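Local coordinates for fatty acid synthase 1, isoform A (Drosophila melanogaster, PDB 6FN6), which probably carries out the de novo synthesis of long-chain saturated fatty acids from acetyl-CoA and malonyl-CoA with NADPH, this fragment holding its dehydratase, enoylreductase and ketoreductase region, at residues D381-P386 / A419-F424. Numbering follows the deposited sequence.
Sequences DVLSRP and ALLTKF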
ATOM      1  N   ASP A 381     -76.489 -24.134   6.746  1.00 60.65           N
ATOM      2  CA  ASP A 381     -77.586 -25.091   6.690  1.00 61.51           C
ATOM      3  C   ASP A 381     -78.422 -25.058   7.968  1.00 61.83           C
ATOM      4  O   ASP A 381     -78.833 -26.099   8.479  1.00 62.38           O
ATOM      5  CB  ASP A 381     -77.044 -26.502   6.446  1.00 63.31           C
ATOM      6  CG  ASP A 381     -76.246 -26.602   5.161  1.00 63.67           C
ATOM      7  OD1 ASP A 381     -76.513 -25.809   4.233  1.00 63.37           O
ATOM      8  OD2 ASP A 381     -75.353 -27.473   5.076  1.00 64.23           O
ATOM      9  N   VAL A 382     -78.681 -23.856   8.470  1.00 63.11           N
ATOM     10  CA  VAL A 382     -79.472 -23.684   9.681  1.00 64.19           C
ATOM     11  C   VAL A 382     -80.952 -23.841   9.347  1.00 63.23           C
ATOM     12  O   VAL A 382     -81.719 -24.395  10.133  1.00 66.59           O
ATOM     13  CB  VAL A 382     -79.188 -22.319  10.337  1.00 60.28           C
ATOM     14  CG1 VAL A 382     -80.073 -22.108  11.564  1.00 60.67           C
ATOM     15  CG2 VAL A 382     -77.720 -22.209  10.711  1.00 59.53           C
ATOM     16  N   LEU A 383     -81.348 -23.344   8.180  1.00 51.29           N
ATOM     17  CA  LEU A 383     -82.731 -23.445   7.733  1.00 49.74           C
ATOM     18  C   LEU A 383     -82.992 -24.806   7.090  1.00 56.04           C
ATOM     19  O   LEU A 383     -84.137 -25.167   6.820  1.00 55.77           O
ATOM     20  CB  LEU A 383     -83.057 -22.322   6.748  1.00 46.72           C
ATOM     21  CG  LEU A 383     -82.750 -20.905   7.237  1.00 44.46           C
ATOM     22  CD1 LEU A 383     -83.033 -19.891   6.139  1.00 43.01           C
ATOM     23  CD2 LEU A 383     -83.549 -20.567   8.496  1.00 43.77           C
ATOM     24  N   SER A 384     -81.920 -25.550   6.836  1.00 74.91           N
ATOM     25  CA  SER A 384     -82.015 -26.885   6.253  1.00 77.29           C
ATOM     26  C   SER A 384     -82.371 -27.925   7.311  1.00 82.25           C
ATOM     27  O   SER A 384     -83.082 -28.890   7.029  1.00 81.06           O
ATOM     28  CB  SER A 384     -80.701 -27.263   5.574  1.00 77.77           C
ATOM     29  OG  SER A 384     -80.373 -26.334   4.556  1.00 75.32           O
ATOM     30  N   ARG A 385     -81.858 -27.724   8.521  1.00 75.14           N
ATOM     31  CA  ARG A 385     -82.081 -28.645   9.631  1.00 79.81           C
ATOM     32  C   ARG A 385     -83.563 -28.994   9.783  1.00 82.63           C
ATOM     33  O   ARG A 385     -84.429 -28.173   9.473  1.00 79.67           O
ATOM     34  CB  ARG A 385     -81.567 -28.034  10.936  1.00 82.03           C
ATOM     35  CG  ARG A 385     -80.057 -27.854  11.008  1.00 84.45           C
ATOM     36  CD  ARG A 385     -79.378 -29.009  11.729  1.00 91.29           C
ATOM     37  NE  ARG A 385     -79.371 -30.234  10.934  1.00 96.35           N
ATOM     38  CZ  ARG A 385     -78.909 -31.404  11.365  1.00100.83           C
ATOM     39  NH1 ARG A 385     -78.415 -31.517  12.592  1.00102.23           N
ATOM     40  NH2 ARG A 385     -78.941 -32.464  10.569  1.00103.22           N
ATOM     41  N   PRO A 386     -83.860 -30.217  10.258  1.00100.17           N
ATOM     42  CA  PRO A 386     -85.256 -30.640  10.417  1.00101.98           C
ATOM     43  C   PRO A 386     -85.952 -29.920  11.569  1.00101.22           C
ATOM     44  O   PRO A 386     -87.137 -29.603  11.474  1.00 99.28           O
ATOM     45  CB  PRO A 386     -85.137 -32.140  10.695  1.00104.68           C
ATOM     46  CG  PRO A 386     -83.807 -32.296  11.335  1.00105.65           C
ATOM     47  CD  PRO A 386     -82.917 -31.263  10.697  1.00102.94           C
ATOM     48  N   ALA A 419     -89.752 -19.074   4.199  1.00 55.60           N
ATOM     49  CA  ALA A 419     -90.932 -19.225   5.038  1.00 54.99           C
ATOM     50  C   ALA A 419     -90.522 -19.378   6.495  1.00 55.39           C
ATOM     51  O   ALA A 419     -91.163 -18.827   7.393  1.00 53.40           O
ATOM     52  CB  ALA A 419     -91.755 -20.424   4.589  1.00 55.29           C
ATOM     53  N   LEU A 420     -89.445 -20.121   6.724  1.00 61.48           N
ATOM     54  CA  LEU A 420     -88.963 -20.372   8.074  1.00 63.58           C
ATOM     55  C   LEU A 420     -88.496 -19.070   8.724  1.00 59.32           C
ATOM     56  O   LEU A 420     -88.751 -18.837   9.906  1.00 59.70           O
ATOM     57  CB  LEU A 420     -87.837 -21.407   8.053  1.00 67.33           C
ATOM     58  CG  LEU A 420     -87.405 -22.019   9.389  1.00 70.44           C
ATOM     59  CD1 LEU A 420     -88.577 -22.670  10.111  1.00 70.13           C
ATOM     60  CD2 LEU A 420     -86.297 -23.037   9.163  1.00 71.71           C
ATOM     61  N   LEU A 421     -87.813 -18.224   7.954  1.00 49.75           N
ATOM     62  CA  LEU A 421     -87.388 -16.916   8.446  1.00 45.72           C
ATOM     63  C   LEU A 421     -88.618 -16.046   8.701  1.00 47.98           C
ATOM     64  O   LEU A 421     -88.701 -15.346   9.710  1.00 49.88           O
ATOM     65  CB  LEU A 421     -86.448 -16.226   7.451  1.00 42.52           C
ATOM     66  CG  LEU A 421     -85.030 -16.790   7.308  1.00 41.79           C
ATOM     67  CD1 LEU A 421     -84.284 -16.093   6.175  1.00 40.25           C
ATOM     68  CD2 LEU A 421     -84.248 -16.672   8.609  1.00 41.38           C
ATOM     69  N   THR A 422     -89.570 -16.092   7.775  1.00 48.05           N
ATOM     70  CA  THR A 422     -90.813 -15.345   7.918  1.00 50.76           C
ATOM     71  C   THR A 422     -91.564 -15.857   9.143  1.00 48.29           C
ATOM     72  O   THR A 422     -92.115 -15.076   9.920  1.00 46.45           O
ATOM     73  CB  THR A 422     -91.707 -15.471   6.665  1.00 57.13           C
ATOM     74  OG1 THR A 422     -90.987 -15.018   5.513  1.00 59.06           O
ATOM     75  CG2 THR A 422     -92.974 -14.640   6.816  1.00 58.24           C
ATOM     76  N   LYS A 423     -91.583 -17.176   9.306  1.00 59.53           N
ATOM     77  CA  LYS A 423     -92.276 -17.802  10.423  1.00 64.79           C
ATOM     78  C   LYS A 423     -91.766 -17.295  11.764  1.00 63.68           C
ATOM     79  O   LYS A 423     -92.541 -17.132  12.705  1.00 65.06           O
ATOM     80  CB  LYS A 423     -92.108 -19.323  10.352  1.00 68.33           C
ATOM     81  CG  LYS A 423     -92.642 -20.083  11.561  1.00 71.11           C
ATOM     82  CD  LYS A 423     -92.364 -21.568  11.434  1.00 73.31           C
ATOM     83  CE  LYS A 423     -92.790 -22.329  12.679  1.00 75.77           C
ATOM     84  NZ  LYS A 423     -92.346 -23.750  12.625  1.00 77.09           N
ATOM     85  N   PHE A 424     -90.464 -17.046  11.850  1.00 57.03           N
ATOM     86  CA  PHE A 424     -89.860 -16.593  13.098  1.00 55.46           C
ATOM     87  C   PHE A 424     -89.690 -15.078  13.145  1.00 52.92           C
ATOM     88  O   PHE A 424     -88.975 -14.553  13.999  1.00 52.21           O
ATOM     89  CB  PHE A 424     -88.522 -17.298  13.319  1.00 55.06           C
ATOM     90  CG  PHE A 424     -88.665 -18.701  13.838  1.00 56.64           C
ATOM     91  CD1 PHE A 424     -88.631 -18.954  15.200  1.00 57.11           C
ATOM     92  CD2 PHE A 424     -88.858 -19.763  12.970  1.00 56.91           C
ATOM     93  CE1 PHE A 424     -88.773 -20.241  15.687  1.00 57.95           C
ATOM     94  CE2 PHE A 424     -88.999 -21.052  13.451  1.00 58.67           C
ATOM     95  CZ  PHE A 424     -88.957 -21.290  14.812  1.00 59.25           C
TER
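Leu383 turns its CG opposite its own carbonyl carbon (chi1 -53°), which carries both methyls out of the loop 381-386 toward helix 410-423, where Leu420 and Leu421 receive them. Leu420 takes the other course, CG trans to its backbone N (chi1 -167°), and so reaches CD2 toward Leu383. The two side chains run past one another in opposite directions, with Leu383 CD2 3.8 Å from Leu420 CD2. That same Leu420 methyl also lies 3.8 Å from Leu383 O and 4.1 Å from Leu383 CB, so it packs against the root of the loop leucine as well as its end. Leu421 meets Leu383 at about a right angle, with its branched end doing the touching: Leu383 CD1 is 3.9 Å from Leu421 CG, and Leu383 CD2 is 4.0 Å from Leu421 CD2. One loop leucine thus spreads its two methyls over two consecutive helix residues. No hydrogen bond spans the segments; the contact is small and apolar, 173 Å² in all, with Leu383 and Leu421 buried. Polar support for the loop comes from Glu408, whose carboxylate accepts hydrogen bonds from Leu383 N and Ser384 OG. Tyr413, earlier on the same helix, touches both Leu383 and Leu421, while Leu391 of helix 389-395 packs on Leu420. Leaving aside the short edge strand 270-271, the sheet holding strands 374-380 and 402-409 has the strand order of a class I methyltransferase-like fold, consistent with the pseudo-methyltransferase domain of animal fatty acid synthases; here the turn after strand 374-380 packs against the C-terminal end of helix 410-423, which links strands 402-409 and 426-433.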